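Long-range contact in hypothetical protein (Uncultured marine organism, PDB 2OP5), which is of unknown function but forms a ferredoxin-like dimer, consistent with membership of the dimeric alpha-beta barrel superfamily: residues 33-46 with 82-94. Sequence-based numbering, arbitrary orientation.
Sequences EVWSEDLYSRLSAA and IIDKEFGITLKEK. With EDO (1,2-ethanediol), chain G.
Helices 37-46 and 73-86 of the ferredoxin-like fold pack nearly antiparallel, with Ile-82 set as a knob among Leu-39, Arg-42, Leu-43 and Ala-46. Its two branches divide the hole: CG2 lies 3.6 Å from Leu-43 CD2, while CD1 reaches Ala-46 CB at 3.7 Å. The axes of helix 37-46 and of the 82-86 end of its partner run at 153°, and the pair rides on one side of the four-stranded antiparallel sheet, where Trp-35 and Leu-43 also touch strand 48-56. Beside this apolar packing, Arg-42 NH2 donates to the syn side of Glu-86 OE1 (3.2 Å); OE1 lies near the guanidinium plane, whereas the nitrogen sits 34° out of the carboxylate plane. The same NH2 makes a weaker salt bridge to Asp-38 OD2, so the cation probably offsets both acids. Glu-86 CG, anti to the backbone N (chi1 -174°), lies over one face of the Phe-87 ring and 3.8 Å from Leu-39 CD1; the bend at chi2 then turns the carboxylate to Arg-42. Where the helix ends, the edge of that ring meets Val-34 O, with CZ at 3.4 Å, and Val-34 CG1 also touches CZ. One water bonds Val-34 O, Ser-36 OG and Glu-86 OE2, joining the N-cap of helix 37-46 to the acid.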
# COMPACT_ATOMS: atom_id res chain seq x y z
N GLU A 33 7.58 -13.23 -14.93
CA GLU A 33 8.75 -14.10 -14.79
C GLU A 33 9.05 -14.30 -13.29
O GLU A 33 9.56 -15.33 -12.88
CB GLU A 33 9.99 -13.48 -15.47
CG GLU A 33 9.87 -13.33 -16.99
CD GLU A 33 10.93 -12.39 -17.61
OE1 GLU A 33 12.01 -12.18 -17.01
OE2 GLU A 33 10.66 -11.86 -18.71
N VAL A 34 8.74 -13.28 -12.48
CA VAL A 34 9.02 -13.30 -11.04
C VAL A 34 7.86 -13.84 -10.22
O VAL A 34 7.99 -14.84 -9.52
CB VAL A 34 9.33 -11.86 -10.53
CG1 VAL A 34 9.63 -11.85 -9.02
CG2 VAL A 34 10.48 -11.26 -11.31
N TRP A 35 6.72 -13.17 -10.30
CA TRP A 35 5.56 -13.48 -9.52
C TRP A 35 4.69 -14.50 -10.23
O TRP A 35 3.64 -14.17 -10.78
CB TRP A 35 4.82 -12.18 -9.19
CG TRP A 35 5.77 -11.16 -8.54
CD1 TRP A 35 6.27 -10.02 -9.11
CD2 TRP A 35 6.39 -11.25 -7.24
NE1 TRP A 35 7.11 -9.38 -8.25
CE2 TRP A 35 7.21 -10.10 -7.09
CE3 TRP A 35 6.30 -12.16 -6.18
CZ2 TRP A 35 7.94 -9.85 -5.93
CZ3 TRP A 35 7.05 -11.90 -5.03
CH2 TRP A 35 7.85 -10.76 -4.92
N SER A 36 5.17 -15.74 -10.24
CA SER A 36 4.43 -16.86 -10.81
C SER A 36 3.40 -17.32 -9.79
O SER A 36 3.53 -17.05 -8.60
CB SER A 36 5.38 -18.01 -11.13
OG SER A 36 5.99 -18.49 -9.94
N GLU A 37 2.38 -18.02 -10.26
CA GLU A 37 1.33 -18.53 -9.38
C GLU A 37 1.96 -19.63 -8.53
O GLU A 37 1.51 -19.91 -7.41
CB GLU A 37 0.12 -19.10 -10.16
CG GLU A 37 -0.40 -18.26 -11.34
CD GLU A 37 -0.92 -16.87 -10.97
OE1 GLU A 37 -1.21 -16.60 -9.79
OE2 GLU A 37 -1.06 -16.05 -11.91
N ASP A 38 3.00 -20.26 -9.06
CA ASP A 38 3.71 -21.29 -8.33
C ASP A 38 4.33 -20.68 -7.06
O ASP A 38 4.11 -21.18 -5.96
CB ASP A 38 4.78 -21.90 -9.23
CG ASP A 38 5.54 -23.01 -8.56
OD1 ASP A 38 5.00 -23.69 -7.67
OD2 ASP A 38 6.72 -23.20 -8.92
N LEU A 39 5.06 -19.58 -7.24
CA LEU A 39 5.69 -18.88 -6.13
C LEU A 39 4.61 -18.37 -5.17
O LEU A 39 4.71 -18.57 -3.97
CB LEU A 39 6.55 -17.71 -6.65
CG LEU A 39 7.21 -16.87 -5.56
CD1 LEU A 39 8.07 -17.73 -4.76
CD2 LEU A 39 8.00 -15.69 -6.09
N TYR A 40 3.59 -17.72 -5.70
CA TYR A 40 2.47 -17.24 -4.87
C TYR A 40 1.82 -18.34 -4.05
O TYR A 40 1.43 -18.12 -2.92
CB TYR A 40 1.37 -16.60 -5.72
CG TYR A 40 1.61 -15.18 -6.15
CD1 TYR A 40 2.04 -14.21 -5.24
CD2 TYR A 40 1.28 -14.77 -7.44
CE1 TYR A 40 2.24 -12.92 -5.61
CE2 TYR A 40 1.44 -13.46 -7.81
CZ TYR A 40 1.92 -12.54 -6.90
OH TYR A 40 2.10 -11.23 -7.29
N SER A 41 1.68 -19.53 -4.63
CA SER A 41 1.08 -20.64 -3.89
C SER A 41 1.87 -20.94 -2.63
O SER A 41 1.30 -21.09 -1.57
CB SER A 41 0.99 -21.89 -4.76
OG SER A 41 0.21 -22.88 -4.13
N ARG A 42 3.20 -20.99 -2.76
CA ARG A 42 4.08 -21.29 -1.63
C ARG A 42 4.21 -20.13 -0.64
O ARG A 42 4.33 -20.38 0.56
CB ARG A 42 5.44 -21.78 -2.13
CG ARG A 42 5.31 -23.18 -2.70
CD ARG A 42 6.58 -23.77 -3.33
NE ARG A 42 6.85 -23.18 -4.64
CZ ARG A 42 7.77 -22.27 -4.90
NH1 ARG A 42 8.59 -21.81 -3.97
NH2 ARG A 42 7.89 -21.83 -6.14
N LEU A 43 4.21 -18.90 -1.14
CA LEU A 43 4.27 -17.74 -0.28
C LEU A 43 2.94 -17.60 0.46
O LEU A 43 2.90 -17.27 1.64
CB LEU A 43 4.57 -16.47 -1.09
CG LEU A 43 5.91 -16.26 -1.80
CD1 LEU A 43 5.87 -15.00 -2.63
CD2 LEU A 43 7.11 -16.18 -0.85
N SER A 44 1.83 -17.90 -0.21
CA SER A 44 0.52 -17.78 0.45
C SER A 44 0.40 -18.79 1.60
O SER A 44 -0.14 -18.46 2.65
CB SER A 44 -0.66 -17.92 -0.52
OG SER A 44 -1.05 -19.26 -0.75
N ALA A 45 0.96 -19.99 1.42
CA ALA A 45 0.97 -20.98 2.49
C ALA A 45 1.88 -20.51 3.63
O ALA A 45 1.66 -20.87 4.79
CB ALA A 45 1.44 -22.31 1.97
N ALA A 46 2.89 -19.71 3.31
CA ALA A 46 3.82 -19.17 4.32
C ALA A 46 3.34 -17.90 5.03
O ALA A 46 4.02 -17.42 5.93
CB ALA A 46 5.22 -18.93 3.71
N ILE A 82 11.77 -17.84 1.23
CA ILE A 82 11.27 -18.51 0.01
C ILE A 82 11.73 -17.77 -1.26
O ILE A 82 12.23 -18.40 -2.19
CB ILE A 82 9.73 -18.67 0.08
CG1 ILE A 82 9.41 -19.74 1.14
CG2 ILE A 82 9.16 -19.05 -1.28
CD1 ILE A 82 7.92 -19.95 1.42
N ILE A 83 11.56 -16.45 -1.27
CA ILE A 83 12.03 -15.60 -2.38
C ILE A 83 13.55 -15.74 -2.65
O ILE A 83 13.99 -15.73 -3.81
CB ILE A 83 11.63 -14.14 -2.10
CG1 ILE A 83 10.12 -14.00 -2.29
CG2 ILE A 83 12.36 -13.15 -3.03
CD1 ILE A 83 9.52 -12.86 -1.58
N ASP A 84 14.34 -15.88 -1.58
CA ASP A 84 15.80 -16.03 -1.66
C ASP A 84 16.18 -17.33 -2.34
O ASP A 84 17.13 -17.38 -3.13
CB ASP A 84 16.42 -16.00 -0.26
CG ASP A 84 17.94 -15.92 -0.28
OD1 ASP A 84 18.45 -14.93 -0.83
OD2 ASP A 84 18.62 -16.83 0.28
N LYS A 85 15.45 -18.38 -2.01
CA LYS A 85 15.67 -19.69 -2.59
C LYS A 85 15.04 -19.84 -4.01
O LYS A 85 15.35 -20.79 -4.74
CB LYS A 85 15.05 -20.74 -1.65
CG LYS A 85 15.70 -20.86 -0.27
N GLU A 86 14.16 -18.91 -4.37
CA GLU A 86 13.46 -18.93 -5.66
C GLU A 86 14.33 -18.40 -6.80
O GLU A 86 14.28 -18.94 -7.88
CB GLU A 86 12.20 -18.06 -5.59
CG GLU A 86 11.28 -18.08 -6.80
CD GLU A 86 10.58 -19.42 -7.00
OE1 GLU A 86 10.65 -20.26 -6.08
OE2 GLU A 86 9.99 -19.65 -8.08
N PHE A 87 15.09 -17.35 -6.53
CA PHE A 87 15.90 -16.70 -7.55
C PHE A 87 17.37 -16.72 -7.20
O PHE A 87 17.74 -16.89 -6.05
CB PHE A 87 15.40 -15.26 -7.75
CG PHE A 87 13.90 -15.17 -7.98
CD1 PHE A 87 13.36 -15.39 -9.22
CD2 PHE A 87 13.05 -14.85 -6.93
CE1 PHE A 87 11.99 -15.32 -9.43
CE2 PHE A 87 11.69 -14.76 -7.11
CZ PHE A 87 11.16 -15.00 -8.37
N GLY A 88 18.20 -16.57 -8.21
CA GLY A 88 19.63 -16.62 -8.06
C GLY A 88 20.32 -15.65 -8.99
O GLY A 88 19.84 -14.53 -9.16
N ILE A 89 21.43 -16.10 -9.59
CA ILE A 89 22.23 -15.26 -10.48
C ILE A 89 21.52 -14.77 -11.75
O ILE A 89 21.90 -13.73 -12.28
CB ILE A 89 23.56 -15.98 -10.87
CG1 ILE A 89 24.56 -15.01 -11.53
CG2 ILE A 89 23.31 -17.18 -11.80
CD1 ILE A 89 24.86 -13.76 -10.73
N THR A 90 20.54 -15.53 -12.25
CA THR A 90 19.80 -15.14 -13.46
C THR A 90 18.96 -13.87 -13.20
O THR A 90 18.98 -12.96 -14.01
CB THR A 90 18.92 -16.29 -14.04
OG1 THR A 90 19.75 -17.21 -14.76
CG2 THR A 90 17.87 -15.77 -15.01
N LEU A 91 18.24 -13.83 -12.08
CA LEU A 91 17.48 -12.64 -11.71
C LEU A 91 18.45 -11.54 -11.35
O LEU A 91 18.27 -10.41 -11.79
CB LEU A 91 16.58 -12.89 -10.50
CG LEU A 91 15.78 -11.68 -9.98
CD1 LEU A 91 14.84 -11.11 -11.06
CD2 LEU A 91 14.99 -12.05 -8.76
N LYS A 92 19.44 -11.85 -10.52
CA LYS A 92 20.47 -10.89 -10.09
C LYS A 92 20.96 -10.07 -11.26
O LYS A 92 21.03 -8.84 -11.17
CB LYS A 92 21.68 -11.62 -9.48
CG LYS A 92 22.89 -10.74 -9.18
N GLU A 93 21.30 -10.76 -12.34
CA GLU A 93 21.79 -10.11 -13.54
C GLU A 93 20.73 -9.39 -14.36
O GLU A 93 21.05 -8.43 -15.05
CB GLU A 93 22.55 -11.07 -14.42
CG GLU A 93 23.86 -11.45 -13.80
CD GLU A 93 24.97 -11.41 -14.80
OE1 GLU A 93 25.09 -10.38 -15.51
OE2 GLU A 93 25.72 -12.39 -14.86
N LYS A 94 19.49 -9.87 -14.34
CA LYS A 94 18.44 -9.14 -15.03
C LYS A 94 18.24 -7.78 -14.35
O LYS A 94 18.09 -6.77 -15.03
CB LYS A 94 17.13 -9.93 -15.07
CG LYS A 94 17.14 -11.07 -16.07
CD LYS A 94 15.91 -11.94 -15.93
CE LYS A 94 15.95 -13.11 -16.91
NZ LYS A 94 14.87 -14.12 -16.63
C1 EDO G . -2.37 -17.70 -7.39
O1 EDO G . -3.71 -17.74 -6.86
C2 EDO G . -1.37 -18.64 -6.70
O2 EDO G . -1.57 -20.04 -6.93
O HOH W 1 8.66 -17.51 -10.03
O HOH W 2 11.60 -20.86 -3.72